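Local coordinates for protein nigritoxine (PDB 5M41) that acts as a bacterial toxin against crustaceans and insects and has a new fold, at residues Asn493-Tyr498 with Asn508-Lys513; Glu278-Ile283 with Ala441-Phe446; Ser661-Thr666 with Leu712-Ala717; Leu100-Ser105 with Glu125-Asn130; Ala396-Ser401 with Tyr622-Glu627. One frame throughout, in Å; residues are numbered along the deposited sequence.

Contact 1: residues Asn493-Tyr498 with Asn508-Lys513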
# COMPACT_ATOMS: atom_id res chain seq x y z
N ASN A 493 26.51 -32.28 -5.62
CA ASN A 493 25.91 -30.97 -5.37
C ASN A 493 25.89 -30.70 -3.87
O ASN A 493 25.67 -31.61 -3.07
CB ASN A 493 24.51 -30.85 -6.01
CG ASN A 493 24.58 -30.68 -7.51
OD1 ASN A 493 25.51 -30.08 -8.02
ND2 ASN A 493 23.61 -31.23 -8.23
N VAL A 494 26.19 -29.45 -3.52
CA VAL A 494 26.37 -29.03 -2.13
C VAL A 494 25.03 -28.80 -1.46
O VAL A 494 24.11 -28.17 -2.04
CB VAL A 494 27.22 -27.74 -2.05
CG1 VAL A 494 27.38 -27.27 -0.61
CG2 VAL A 494 28.59 -27.97 -2.69
N SER A 495 24.91 -29.31 -0.24
CA SER A 495 23.69 -29.17 0.54
C SER A 495 23.55 -27.76 1.08
O SER A 495 24.54 -27.08 1.37
CB SER A 495 23.66 -30.17 1.69
OG SER A 495 22.41 -30.09 2.36
N GLN A 496 22.30 -27.32 1.23
CA GLN A 496 22.04 -25.97 1.66
C GLN A 496 20.98 -25.87 2.75
O GLN A 496 19.94 -26.53 2.69
CB GLN A 496 21.64 -25.16 0.42
CG GLN A 496 22.14 -23.74 0.45
CD GLN A 496 23.64 -23.62 0.32
OE1 GLN A 496 24.26 -24.30 -0.48
NE2 GLN A 496 24.21 -22.71 1.08
N VAL A 497 21.24 -25.02 3.74
CA VAL A 497 20.29 -24.88 4.84
C VAL A 497 19.22 -23.85 4.46
O VAL A 497 19.47 -22.65 4.42
CB VAL A 497 20.95 -24.50 6.19
CG1 VAL A 497 19.88 -24.27 7.25
CG2 VAL A 497 21.91 -25.59 6.66
N TYR A 498 18.02 -24.36 4.19
CA TYR A 498 16.89 -23.51 3.90
C TYR A 498 16.20 -23.13 5.20
O TYR A 498 15.77 -24.00 5.97
CB TYR A 498 15.93 -24.21 2.93
CG TYR A 498 14.63 -23.47 2.76
CD1 TYR A 498 14.61 -22.12 2.42
CD2 TYR A 498 13.42 -24.12 2.94
CE1 TYR A 498 13.42 -21.43 2.27
CE2 TYR A 498 12.22 -23.44 2.81
CZ TYR A 498 12.22 -22.10 2.46
OH TYR A 498 11.03 -21.45 2.33
N ASN A 508 17.39 -29.06 5.14
CA ASN A 508 18.59 -29.29 4.35
C ASN A 508 18.22 -29.72 2.94
O ASN A 508 17.60 -30.78 2.75
CB ASN A 508 19.49 -30.34 5.00
CG ASN A 508 20.04 -29.90 6.33
OD1 ASN A 508 20.59 -28.80 6.46
ND2 ASN A 508 19.91 -30.74 7.33
N ILE A 509 18.63 -28.90 1.97
CA ILE A 509 18.25 -29.07 0.58
C ILE A 509 19.45 -29.39 -0.29
O ILE A 509 20.50 -28.75 -0.18
CB ILE A 509 17.57 -27.77 0.05
CG1 ILE A 509 16.49 -27.30 1.04
CG2 ILE A 509 17.01 -27.98 -1.35
CD1 ILE A 509 15.36 -28.29 1.27
N THR A 510 19.28 -30.36 -1.17
CA THR A 510 20.32 -30.73 -2.11
C THR A 510 19.65 -30.88 -3.45
O THR A 510 18.54 -31.41 -3.52
CB THR A 510 20.98 -32.08 -1.72
OG1 THR A 510 21.61 -31.92 -0.45
CG2 THR A 510 22.04 -32.54 -2.75
N TYR A 511 20.32 -30.41 -4.50
CA TYR A 511 19.85 -30.66 -5.85
C TYR A 511 20.27 -32.06 -6.31
O TYR A 511 21.41 -32.26 -6.75
CB TYR A 511 20.39 -29.59 -6.80
CG TYR A 511 19.41 -29.09 -7.81
CD1 TYR A 511 19.53 -27.80 -8.33
CD2 TYR A 511 18.35 -29.89 -8.25
CE1 TYR A 511 18.64 -27.31 -9.27
CE2 TYR A 511 17.44 -29.40 -9.19
CZ TYR A 511 17.60 -28.11 -9.69
OH TYR A 511 16.74 -27.58 -10.61
N ARG A 512 19.34 -33.00 -6.26
CA ARG A 512 19.67 -34.42 -6.46
C ARG A 512 19.15 -34.97 -7.78
O ARG A 512 18.18 -34.45 -8.33
CB ARG A 512 19.06 -35.25 -5.35
CG ARG A 512 19.65 -35.00 -3.99
CD ARG A 512 18.72 -35.62 -2.96
NE ARG A 512 19.03 -37.02 -2.72
CZ ARG A 512 18.21 -38.05 -2.95
NH1 ARG A 512 17.00 -37.89 -3.46
NH2 ARG A 512 18.62 -39.27 -2.64
N LYS A 513 19.78 -36.05 -8.26
CA LYS A 513 19.35 -36.66 -9.52
C LYS A 513 18.53 -37.91 -9.24
O LYS A 513 19.06 -38.92 -8.78
CB LYS A 513 20.53 -36.95 -10.45
CG LYS A 513 20.17 -36.76 -11.93
CD LYS A 513 21.37 -36.82 -12.85
CE LYS A 513 22.14 -35.51 -12.93
NZ LYS A 513 21.67 -34.62 -14.02
O HOH W 1 22.40 -28.80 -4.18
O HOH W 2 20.42 -31.70 1.91
O HOH W 3 22.41 -28.27 4.28
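Asn493 and Tyr511 lie side by side and point the same way, with the amide plane turned 49° from the phenol ring. CG of Asn493 stands beside its own backbone N (chi1 -74°), which brings the amide alongside the neighbouring strand. From there Asn493 ND2 donates to Tyr511 O at 2.8 Å, nearly straight at 167° and in the plane of both amide and carbonyl. OD1 of the same amide accepts from the backbone N of Asn562, so Asn493 ties this hairpin to strand 560-562, while the hydroxyl of Tyr511 bonds Arg553. Toward Asn493 the backbones part, and a water bridges them, donating to Val494 O and accepting from Tyr511 N at 2.6 Å.

Ser495 OG, anti to its backbone N, is bridged by one water to Thr510 OG1 and by another to Asn508 OD1. Val497 and Asn508 share one face and run alongside each other, CG2 of Val497 3.5 Å from OD1 of Asn508. Ile509 projects from the other face, its CG1 against CB of Tyr498 at 3.7 Å, and packs on Phe552 of helix 546-555. The backbones of Gln496 and Ile509 exchange two hydrogen bonds, Gln496 N to Ile509 O at 2.7 Å and Ile509 N to Gln496 O at 2.8 Å. This is the hydrogen-bonded pair of an antiparallel beta hairpin, strands 496-500 and 505-515, at the edge of a four-stranded sheet.

Contact 2: residues Glu278-Ile283 with Ala441-Phe446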
# COMPACT_ATOMS: atom_id res chain seq x y z
N GLU A 278 10.78 10.18 -6.24
CA GLU A 278 11.59 11.31 -5.77
C GLU A 278 10.76 12.30 -4.93
O GLU A 278 11.20 12.72 -3.86
CB GLU A 278 12.31 12.03 -6.91
CG GLU A 278 13.44 12.93 -6.43
CD GLU A 278 14.18 13.64 -7.55
OE1 GLU A 278 14.51 12.99 -8.56
OE2 GLU A 278 14.45 14.86 -7.40
N GLN A 279 9.57 12.64 -5.43
CA GLN A 279 8.60 13.48 -4.71
C GLN A 279 8.25 12.88 -3.34
O GLN A 279 8.32 13.58 -2.33
CB GLN A 279 7.32 13.66 -5.54
CG GLN A 279 7.53 14.25 -6.92
CD GLN A 279 6.29 14.15 -7.80
OE1 GLN A 279 5.79 13.05 -8.06
NE2 GLN A 279 5.79 15.29 -8.25
N ALA A 280 7.91 11.59 -3.31
CA ALA A 280 7.63 10.89 -2.05
C ALA A 280 8.81 10.97 -1.07
O ALA A 280 8.68 11.52 0.03
CB ALA A 280 7.22 9.44 -2.31
N GLU A 281 9.97 10.44 -1.48
CA GLU A 281 11.14 10.40 -0.61
C GLU A 281 11.62 11.83 -0.29
O GLU A 281 12.25 12.05 0.75
CB GLU A 281 12.26 9.49 -1.19
CG GLU A 281 11.83 8.04 -1.49
CD GLU A 281 12.53 6.96 -0.65
OE1 GLU A 281 12.82 7.21 0.55
OE2 GLU A 281 12.78 5.83 -1.17
N ASN A 282 11.30 12.80 -1.15
CA ASN A 282 11.48 14.22 -0.81
C ASN A 282 10.48 14.74 0.23
O ASN A 282 10.83 15.57 1.08
CB ASN A 282 11.40 15.12 -2.06
CG ASN A 282 12.77 15.59 -2.53
OD1 ASN A 282 13.78 14.91 -2.34
ND2 ASN A 282 12.80 16.75 -3.16
N ILE A 283 9.23 14.28 0.14
CA ILE A 283 8.21 14.63 1.11
C ILE A 283 8.60 14.04 2.48
O ILE A 283 8.47 14.72 3.50
CB ILE A 283 6.78 14.17 0.68
CG1 ILE A 283 6.35 14.80 -0.66
CG2 ILE A 283 5.75 14.47 1.76
CD1 ILE A 283 6.39 16.31 -0.72
N ALA A 441 3.82 5.02 2.41
CA ALA A 441 5.05 4.70 3.10
C ALA A 441 5.83 3.62 2.34
O ALA A 441 7.02 3.46 2.59
CB ALA A 441 4.76 4.24 4.50
N GLN A 442 5.17 2.90 1.43
CA GLN A 442 5.81 1.76 0.72
C GLN A 442 6.73 2.24 -0.41
O GLN A 442 6.45 2.08 -1.59
CB GLN A 442 4.74 0.78 0.21
CG GLN A 442 3.94 0.24 1.39
CD GLN A 442 2.86 -0.76 1.03
OE1 GLN A 442 2.98 -1.52 0.04
NE2 GLN A 442 1.82 -0.81 1.84
N THR A 443 7.81 2.90 -0.01
CA THR A 443 8.77 3.44 -0.95
C THR A 443 9.84 2.39 -1.28
O THR A 443 9.87 1.26 -0.73
CB THR A 443 9.49 4.65 -0.33
OG1 THR A 443 10.12 4.22 0.88
CG2 THR A 443 8.51 5.82 -0.02
N LYS A 444 10.74 2.79 -2.18
CA LYS A 444 11.93 2.02 -2.52
C LYS A 444 12.71 1.67 -1.25
O LYS A 444 13.01 0.51 -1.02
CB LYS A 444 12.80 2.85 -3.47
CG LYS A 444 13.94 2.08 -4.14
CD LYS A 444 14.99 3.05 -4.66
CE LYS A 444 15.67 2.55 -5.93
NZ LYS A 444 16.10 1.13 -5.80
N SER A 445 13.02 2.65 -0.42
CA SER A 445 13.89 2.38 0.72
C SER A 445 13.18 1.53 1.78
O SER A 445 13.81 0.68 2.42
CB SER A 445 14.41 3.68 1.31
OG SER A 445 13.32 4.52 1.62
N PHE A 446 11.87 1.72 1.93
CA PHE A 446 11.04 0.91 2.82
C PHE A 446 11.30 -0.59 2.58
O PHE A 446 11.53 -1.34 3.53
CB PHE A 446 9.56 1.29 2.59
CG PHE A 446 8.56 0.42 3.27
CD1 PHE A 446 8.01 0.79 4.52
CD2 PHE A 446 8.09 -0.75 2.66
CE1 PHE A 446 7.04 0.00 5.15
CE2 PHE A 446 7.12 -1.54 3.28
CZ PHE A 446 6.60 -1.17 4.53
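Hydrogen bonding comes first here, and one carboxylate carries it. Glu281 leaves the helix with CG beside its backbone N, then bends at chi2 (-115°) so that both oxygens face the start of helix 444-457. Glu281 OE1 accepts from Ser445 OG at 2.9 Å, and Glu281 OE2 takes the backbone N-H of Ser445, N to OE2 3.3 Å, with an angle of 156° at the hydrogen. Each oxygen uses its syn lone pair, so the carboxylate grips hydroxyl and amide of a single residue. The serine cooperates by placing OG in the crowded position between its N and its carbonyl carbon (chi1 55°).

Capping is the second kind. Thr443 sits at the N-cap, and its OG1 accepts from Phe446 N at 3.2 Å, also from the crowded rotamer.

Van der Waals contact is slight. Glu281 and Thr443 cross obliquely, Glu281 OE2 passing 3.6 Å from Thr443 CB. Ala280 CB approaches Thr443 CG2 at 4.5 Å, and Pro439 lies against Ala280 and Ile283.

The contact is at the surface and rests mainly on hydrogen bonds to one carboxylate. Two acceptors, Glu281 OE2 from the facing helix and Thr443 OG1 at the N-cap, serve N-H groups in the first turn of helix 444-457, and the negative charge of Glu281 would probably be stabilised by the positive end of that helix dipole.

Contact 3: residues Ser661-Thr666 with Leu712-Ala717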
# COMPACT_ATOMS: atom_id res chain seq x y z
N SER A 661 33.34 -20.30 -34.53
CA SER A 661 33.50 -18.93 -35.00
C SER A 661 32.61 -18.00 -34.15
O SER A 661 31.47 -18.34 -33.84
CB SER A 661 33.14 -18.80 -36.48
OG SER A 661 33.91 -19.70 -37.27
N LEU A 662 33.15 -16.84 -33.79
CA LEU A 662 32.46 -15.90 -32.90
C LEU A 662 32.05 -14.64 -33.63
O LEU A 662 32.70 -14.24 -34.61
CB LEU A 662 33.34 -15.56 -31.69
CG LEU A 662 33.80 -16.73 -30.81
CD1 LEU A 662 34.47 -16.22 -29.54
CD2 LEU A 662 32.63 -17.65 -30.46
N THR A 663 30.96 -14.02 -33.19
CA THR A 663 30.62 -12.70 -33.67
C THR A 663 31.28 -11.69 -32.73
O THR A 663 31.94 -12.08 -31.77
CB THR A 663 29.11 -12.44 -33.65
OG1 THR A 663 28.68 -12.41 -32.29
CG2 THR A 663 28.34 -13.51 -34.45
N THR A 664 31.09 -10.41 -33.00
CA THR A 664 31.59 -9.34 -32.13
C THR A 664 30.47 -8.86 -31.18
O THR A 664 30.67 -7.94 -30.39
CB THR A 664 32.07 -8.16 -32.98
OG1 THR A 664 30.97 -7.73 -33.80
CG2 THR A 664 33.25 -8.59 -33.90
N TYR A 665 29.31 -9.50 -31.25
CA TYR A 665 28.19 -9.21 -30.34
C TYR A 665 28.43 -9.87 -29.00
O TYR A 665 28.76 -11.06 -28.93
CB TYR A 665 26.88 -9.74 -30.93
CG TYR A 665 25.65 -9.38 -30.14
CD1 TYR A 665 25.05 -8.12 -30.28
CD2 TYR A 665 25.02 -10.32 -29.29
CE1 TYR A 665 23.91 -7.78 -29.57
CE2 TYR A 665 23.86 -9.99 -28.58
CZ TYR A 665 23.32 -8.70 -28.73
OH TYR A 665 22.19 -8.31 -28.07
N THR A 666 28.29 -9.10 -27.93
CA THR A 666 28.66 -9.60 -26.60
C THR A 666 27.42 -9.81 -25.74
O THR A 666 26.37 -9.22 -26.00
CB THR A 666 29.57 -8.60 -25.87
OG1 THR A 666 28.81 -7.43 -25.55
CG2 THR A 666 30.79 -8.22 -26.74
N LEU A 712 32.36 -12.30 -23.35
CA LEU A 712 31.55 -13.38 -23.91
C LEU A 712 30.91 -12.99 -25.23
O LEU A 712 30.02 -12.13 -25.26
CB LEU A 712 30.48 -13.82 -22.90
CG LEU A 712 31.01 -14.62 -21.69
CD1 LEU A 712 29.97 -14.68 -20.58
CD2 LEU A 712 31.41 -16.03 -22.12
N PHE A 713 31.34 -13.64 -26.31
CA PHE A 713 30.79 -13.33 -27.64
C PHE A 713 29.76 -14.36 -28.14
O PHE A 713 29.91 -15.55 -27.91
CB PHE A 713 31.91 -13.16 -28.68
CG PHE A 713 32.92 -12.10 -28.32
CD1 PHE A 713 32.71 -10.76 -28.66
CD2 PHE A 713 34.10 -12.44 -27.66
CE1 PHE A 713 33.64 -9.78 -28.34
CE2 PHE A 713 35.05 -11.47 -27.34
CZ PHE A 713 34.81 -10.13 -27.67
N LEU A 714 28.72 -13.90 -28.83
CA LEU A 714 27.72 -14.80 -29.41
C LEU A 714 28.37 -15.62 -30.53
O LEU A 714 29.08 -15.05 -31.36
CB LEU A 714 26.55 -13.97 -29.95
CG LEU A 714 25.37 -14.68 -30.63
CD1 LEU A 714 24.43 -15.27 -29.60
CD2 LEU A 714 24.60 -13.70 -31.50
N ASP A 715 28.14 -16.94 -30.54
CA ASP A 715 28.57 -17.83 -31.64
C ASP A 715 27.97 -17.36 -32.94
O ASP A 715 26.79 -16.98 -32.98
CB ASP A 715 28.09 -19.28 -31.46
CG ASP A 715 28.77 -19.99 -30.34
OD1 ASP A 715 29.61 -19.36 -29.66
OD2 ASP A 715 28.45 -21.19 -30.14
N VAL A 716 28.74 -17.47 -34.02
CA VAL A 716 28.19 -17.20 -35.34
C VAL A 716 26.94 -18.07 -35.56
O VAL A 716 25.92 -17.59 -36.11
CB VAL A 716 29.26 -17.41 -36.45
CG1 VAL A 716 28.62 -17.51 -37.83
CG2 VAL A 716 30.28 -16.27 -36.42
N ALA A 717 27.00 -19.31 -35.09
CA ALA A 717 25.90 -20.27 -35.28
C ALA A 717 24.60 -19.85 -34.57
O ALA A 717 23.50 -20.27 -34.96
CB ALA A 717 26.33 -21.68 -34.87
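Thr663 OG1 takes the crowded position between its backbone N and carbonyl carbon (chi1 67°), so the hydroxyl works both ways. Thr663 OG1 donates to Leu714 O at 2.8 Å from above the carbonyl plane and accepts from Tyr665 N, closing an ST turn. Thr663 N reaches the same Leu714 O almost along the C=O axis, also at 2.8 Å, so two donors grip that carbonyl. Thr663 CG2 leans on Val716 CG2 at 3.9 Å.

Phe713, with CG beside its backbone N (chi1 -57°), runs alongside Thr666, whose CG2 sits 3.6 Å from Phe713 CE1. The edge of its ring meets Thr664 O in plane. Leu662 crosses Phe713 at about a right angle, CD1 to CB at 4.1 Å. Leu714, with CG anti to its backbone N, brings CB up to the edge of the Tyr665 ring, 4.0 Å from CD2.

Asp715 OD2 forms a salt bridge with Arg652. Leu714 N to Tyr665 O and Val716 N to Ser661 O complete the backbone pairing. The register slips by two between Leu662 and Thr666, with a corner at Thr664: a beta bulge in 662-666, which pairs antiparallel with strand 713-715 of the six-stranded sheet.

Contact 4: residues Leu100-Ser105 with Glu125-Asn130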
# COMPACT_ATOMS: atom_id res chain seq x y z
N LEU A 100 -35.93 30.05 21.93
CA LEU A 100 -34.52 30.18 22.20
C LEU A 100 -33.83 28.99 21.57
O LEU A 100 -34.18 27.86 21.86
CB LEU A 100 -34.27 30.17 23.72
CG LEU A 100 -32.80 30.10 24.11
CD1 LEU A 100 -32.06 31.38 23.69
CD2 LEU A 100 -32.69 29.90 25.61
N VAL A 101 -32.86 29.26 20.69
CA VAL A 101 -32.09 28.19 20.04
C VAL A 101 -30.67 28.12 20.64
O VAL A 101 -30.03 29.17 20.84
CB VAL A 101 -32.04 28.38 18.51
CG1 VAL A 101 -31.18 27.29 17.86
CG2 VAL A 101 -33.48 28.34 17.93
N ASN A 102 -30.21 26.90 20.94
CA ASN A 102 -28.83 26.60 21.31
C ASN A 102 -28.38 25.47 20.39
O ASN A 102 -28.67 24.29 20.61
CB ASN A 102 -28.70 26.17 22.79
CG ASN A 102 -27.25 25.88 23.20
OD1 ASN A 102 -26.31 25.92 22.37
ND2 ASN A 102 -27.06 25.54 24.48
N LEU A 103 -27.65 25.83 19.34
CA LEU A 103 -27.26 24.84 18.34
C LEU A 103 -26.33 23.77 18.90
O LEU A 103 -26.20 22.70 18.31
CB LEU A 103 -26.62 25.51 17.12
CG LEU A 103 -27.48 26.53 16.38
CD1 LEU A 103 -26.59 27.24 15.37
CD2 LEU A 103 -28.68 25.88 15.68
N ASN A 104 -25.70 24.05 20.05
CA ASN A 104 -24.75 23.09 20.64
C ASN A 104 -25.32 22.30 21.83
O ASN A 104 -24.56 21.64 22.54
CB ASN A 104 -23.45 23.79 21.06
CG ASN A 104 -22.28 22.83 21.14
OD1 ASN A 104 -22.14 21.97 20.27
ND2 ASN A 104 -21.43 22.96 22.16
N SER A 105 -26.63 22.39 22.07
CA SER A 105 -27.21 21.64 23.20
C SER A 105 -27.50 20.21 22.79
O SER A 105 -28.17 19.99 21.81
CB SER A 105 -28.51 22.29 23.67
OG SER A 105 -29.09 21.54 24.74
N GLU A 125 -25.06 23.14 31.57
CA GLU A 125 -23.72 23.47 31.18
C GLU A 125 -23.63 23.73 29.67
O GLU A 125 -22.82 24.54 29.22
CB GLU A 125 -22.78 22.33 31.63
CG GLU A 125 -21.27 22.56 31.44
CD GLU A 125 -20.75 23.85 32.08
OE1 GLU A 125 -21.36 24.36 33.04
OE2 GLU A 125 -19.71 24.37 31.61
N SER A 126 -24.47 23.06 28.89
CA SER A 126 -24.46 23.26 27.44
C SER A 126 -24.88 24.68 27.03
O SER A 126 -24.66 25.07 25.88
CB SER A 126 -25.30 22.20 26.73
OG SER A 126 -26.68 22.47 26.86
N PHE A 127 -25.50 25.42 27.96
CA PHE A 127 -25.82 26.84 27.75
C PHE A 127 -24.71 27.71 28.33
O PHE A 127 -24.23 28.66 27.69
CB PHE A 127 -27.17 27.20 28.39
CG PHE A 127 -28.36 26.72 27.60
CD1 PHE A 127 -28.98 27.57 26.68
CD2 PHE A 127 -28.81 25.40 27.71
CE1 PHE A 127 -30.06 27.11 25.93
CE2 PHE A 127 -29.89 24.95 26.95
CZ PHE A 127 -30.52 25.81 26.07
N ARG A 128 -24.26 27.33 29.51
CA ARG A 128 -23.26 28.09 30.21
C ARG A 128 -21.95 28.16 29.44
O ARG A 128 -21.28 29.19 29.49
CB ARG A 128 -23.01 27.46 31.57
CG ARG A 128 -22.27 28.39 32.51
CD ARG A 128 -22.25 27.81 33.91
NE ARG A 128 -21.13 28.36 34.66
CZ ARG A 128 -19.92 27.83 34.67
NH1 ARG A 128 -19.66 26.72 33.99
NH2 ARG A 128 -18.95 28.42 35.37
N GLN A 129 -21.59 27.06 28.76
CA GLN A 129 -20.38 26.92 27.92
C GLN A 129 -20.32 27.94 26.79
O GLN A 129 -19.27 28.18 26.23
CB GLN A 129 -20.41 25.58 27.19
CG GLN A 129 -19.66 24.46 27.84
CD GLN A 129 -19.97 23.13 27.15
OE1 GLN A 129 -20.58 23.08 26.06
NE2 GLN A 129 -19.58 22.05 27.80
N ASN A 130 -21.48 28.45 26.40
CA ASN A 130 -21.58 29.37 25.27
C ASN A 130 -21.14 30.79 25.60
O ASN A 130 -21.11 31.66 24.71
CB ASN A 130 -22.99 29.36 24.70
CG ASN A 130 -23.30 28.09 23.91
OD1 ASN A 130 -22.40 27.52 23.31
ND2 ASN A 130 -24.56 27.69 23.87
O HOH W 4 -22.35 24.95 24.12
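An amide nitrogen sits squarely over an aromatic ring: ND2 of Asn102 lies 3.4 Å above the plane of Phe127 and over its centre. CG of Asn102 is anti to the backbone N (chi1 -179°), which drives the amide from the end of strand 98-102 at the helix. Asn102 ND2 donates to Ser126 O at 2.8 Å, well aligned at 163°, though it approaches from above that carbonyl's plane. On the same side chain Asn102 CB rests against Phe127 CE1 at 3.5 Å, and Leu100 CD2 meets that ring atom tip to tip.

Asn102 OD1 has two donors: Asn130 ND2 at 2.9 Å, tip to tip with the amide planes 70° apart, and Asn104 N at 3.0 Å, which closes an Asx turn. A water accepts from Asn104 ND2, whose OD1 partner accepts from Asp205 N; Asn130 OD1 accepts from Asn85.

Ser105 OG gives Ser126 OG a weak bond at 3.3 Å; Asp124 holds Ser126 more firmly, and Lys108 N does so for Ser105. The buried Asn102 amide thus has partners for both its oxygen and its nitrogen, and its orientation is fixed by bonds that join strand, beta turn and helix.

Contact 5: residues Ala396-Ser401 with Tyr622-Glu627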
# COMPACT_ATOMS: atom_id res chain seq x y z
N ALA A 396 -2.11 -10.73 -3.08
CA ALA A 396 -0.70 -10.98 -2.69
C ALA A 396 -0.41 -12.47 -2.57
O ALA A 396 0.74 -12.91 -2.68
CB ALA A 396 -0.37 -10.29 -1.39
N SER A 397 -1.48 -13.23 -2.37
CA SER A 397 -1.49 -14.66 -2.12
C SER A 397 -0.35 -15.49 -2.71
O SER A 397 0.28 -16.30 -2.02
CB SER A 397 -2.82 -15.23 -2.62
OG SER A 397 -2.73 -16.62 -2.64
N SER A 398 -0.11 -15.32 -4.00
CA SER A 398 0.88 -16.14 -4.66
C SER A 398 1.59 -15.30 -5.72
O SER A 398 1.81 -15.75 -6.84
CB SER A 398 0.20 -17.35 -5.29
OG SER A 398 -0.75 -16.89 -6.24
N SER A 399 1.92 -14.06 -5.34
CA SER A 399 2.65 -13.12 -6.19
C SER A 399 4.16 -13.38 -6.16
O SER A 399 4.79 -13.28 -5.10
CB SER A 399 2.39 -11.70 -5.72
OG SER A 399 3.14 -10.78 -6.49
N ALA A 400 4.73 -13.68 -7.32
CA ALA A 400 6.18 -13.78 -7.48
C ALA A 400 6.88 -12.47 -7.14
O ALA A 400 7.90 -12.47 -6.47
CB ALA A 400 6.53 -14.24 -8.89
N SER A 401 6.30 -11.35 -7.56
CA SER A 401 6.94 -10.03 -7.50
C SER A 401 6.66 -9.23 -6.22
O SER A 401 7.38 -8.28 -5.91
CB SER A 401 6.51 -9.21 -8.71
OG SER A 401 5.08 -9.12 -8.79
N TYR A 622 -0.30 -16.72 -18.69
CA TYR A 622 0.12 -18.04 -18.29
C TYR A 622 -0.29 -18.17 -16.84
O TYR A 622 -0.96 -17.29 -16.31
CB TYR A 622 1.62 -18.22 -18.51
CG TYR A 622 2.02 -18.02 -19.96
CD1 TYR A 622 1.44 -18.79 -20.97
CD2 TYR A 622 2.97 -17.07 -20.32
CE1 TYR A 622 1.78 -18.62 -22.30
CE2 TYR A 622 3.33 -16.89 -21.65
CZ TYR A 622 2.74 -17.66 -22.64
OH TYR A 622 3.09 -17.50 -23.96
N GLY A 623 0.07 -19.23 -16.16
CA GLY A 623 -0.48 -19.37 -14.81
C GLY A 623 0.02 -18.38 -13.77
O GLY A 623 0.58 -17.32 -14.08
N ASN A 624 -0.21 -18.74 -12.52
CA ASN A 624 0.58 -18.26 -11.41
C ASN A 624 2.06 -18.16 -11.82
O ASN A 624 2.65 -19.13 -12.32
CB ASN A 624 0.39 -19.24 -10.26
CG ASN A 624 1.20 -18.88 -9.03
OD1 ASN A 624 2.41 -18.73 -9.09
ND2 ASN A 624 0.52 -18.81 -7.90
N GLU A 625 2.64 -16.98 -11.63
CA GLU A 625 3.97 -16.69 -12.14
C GLU A 625 5.03 -17.45 -11.35
O GLU A 625 6.01 -17.94 -11.90
CB GLU A 625 4.25 -15.18 -12.14
CG GLU A 625 5.57 -14.81 -12.82
CD GLU A 625 5.85 -13.32 -12.77
OE1 GLU A 625 4.91 -12.56 -12.49
OE2 GLU A 625 7.01 -12.90 -12.99
N MET A 626 4.81 -17.54 -10.04
CA MET A 626 5.66 -18.31 -9.15
C MET A 626 5.73 -19.79 -9.57
O MET A 626 6.82 -20.39 -9.65
CB MET A 626 5.10 -18.17 -7.74
CG MET A 626 6.01 -18.64 -6.63
SD MET A 626 5.44 -18.05 -5.02
CE MET A 626 5.65 -16.31 -5.23
N GLU A 627 4.56 -20.37 -9.84
CA GLU A 627 4.48 -21.75 -10.30
C GLU A 627 5.19 -21.84 -11.66
O GLU A 627 5.94 -22.80 -11.90
CB GLU A 627 3.01 -22.20 -10.40
CG GLU A 627 2.34 -22.40 -9.04
CD GLU A 627 0.89 -22.87 -9.12
OE1 GLU A 627 0.25 -22.78 -10.18
OE2 GLU A 627 0.36 -23.32 -8.10
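Met626 lays its terminal methyl over the backbone of Ser399 and Ala400. The motif it belongs to is a capped helix N-terminus, that of helix 625-632, set against the irregular link between helices 386-396 and 406-415. The methionine starts with CG anti to its backbone N (chi1 -167°), stays extended through chi2 and bends at chi3 (-65°), which turns CE down onto the link. Met626 CE is 3.2 Å from Ser399 O and 3.4 Å from Ala400 CA, while Ala400 CB stands further off at 4.3 Å. Phe550 of helix 546-555 packs against both Met626 and Ala400, so that three parts of the chain meet here.

Ala400 points its methyl toward the helix and meets the extended side chain of Glu625 along its length, Ala400 CB to Glu625 CD at 4.0 Å. The carboxylate itself is engaged elsewhere, with OE2 accepting from the hydroxyl of Tyr609. Ser399 turns away from the helix, its OG accepting from Gly402 N within the link.

At the other end of the contact Ser398 and Asn624 come close. Ser398 OG takes the crowded position between N and carbonyl carbon, and lies 2.8 Å from Asn624 ND2, but the angle is too poor for a hydrogen bond. The oxygen of that amide does the capping: Asn624 OD1 accepts from Glu627 N at 2.8 Å, with an angle of 164° at the hydrogen.

Overall arrangement
Along the chain contact 4 comes first, in the N-terminal part whose five-stranded sheet includes strand 98-102, and it stands apart from the others, its centre about 89 Å from that of contact 3 and on the opposite side of the molecule. Contact 2 lies near the middle, and its segments alternate with those of contact 5, about 26 Å away centre to centre. Contact 5 spans some 220 residues, within which contact 1 lies, and helix 546-555 touches both. Contact 3 is the last, on strand 713-715, at one end of the six-stranded sheet. The elongated toxin is thus stitched by local pairings at its ends and by long-range contacts, 2 and 5, through its centre.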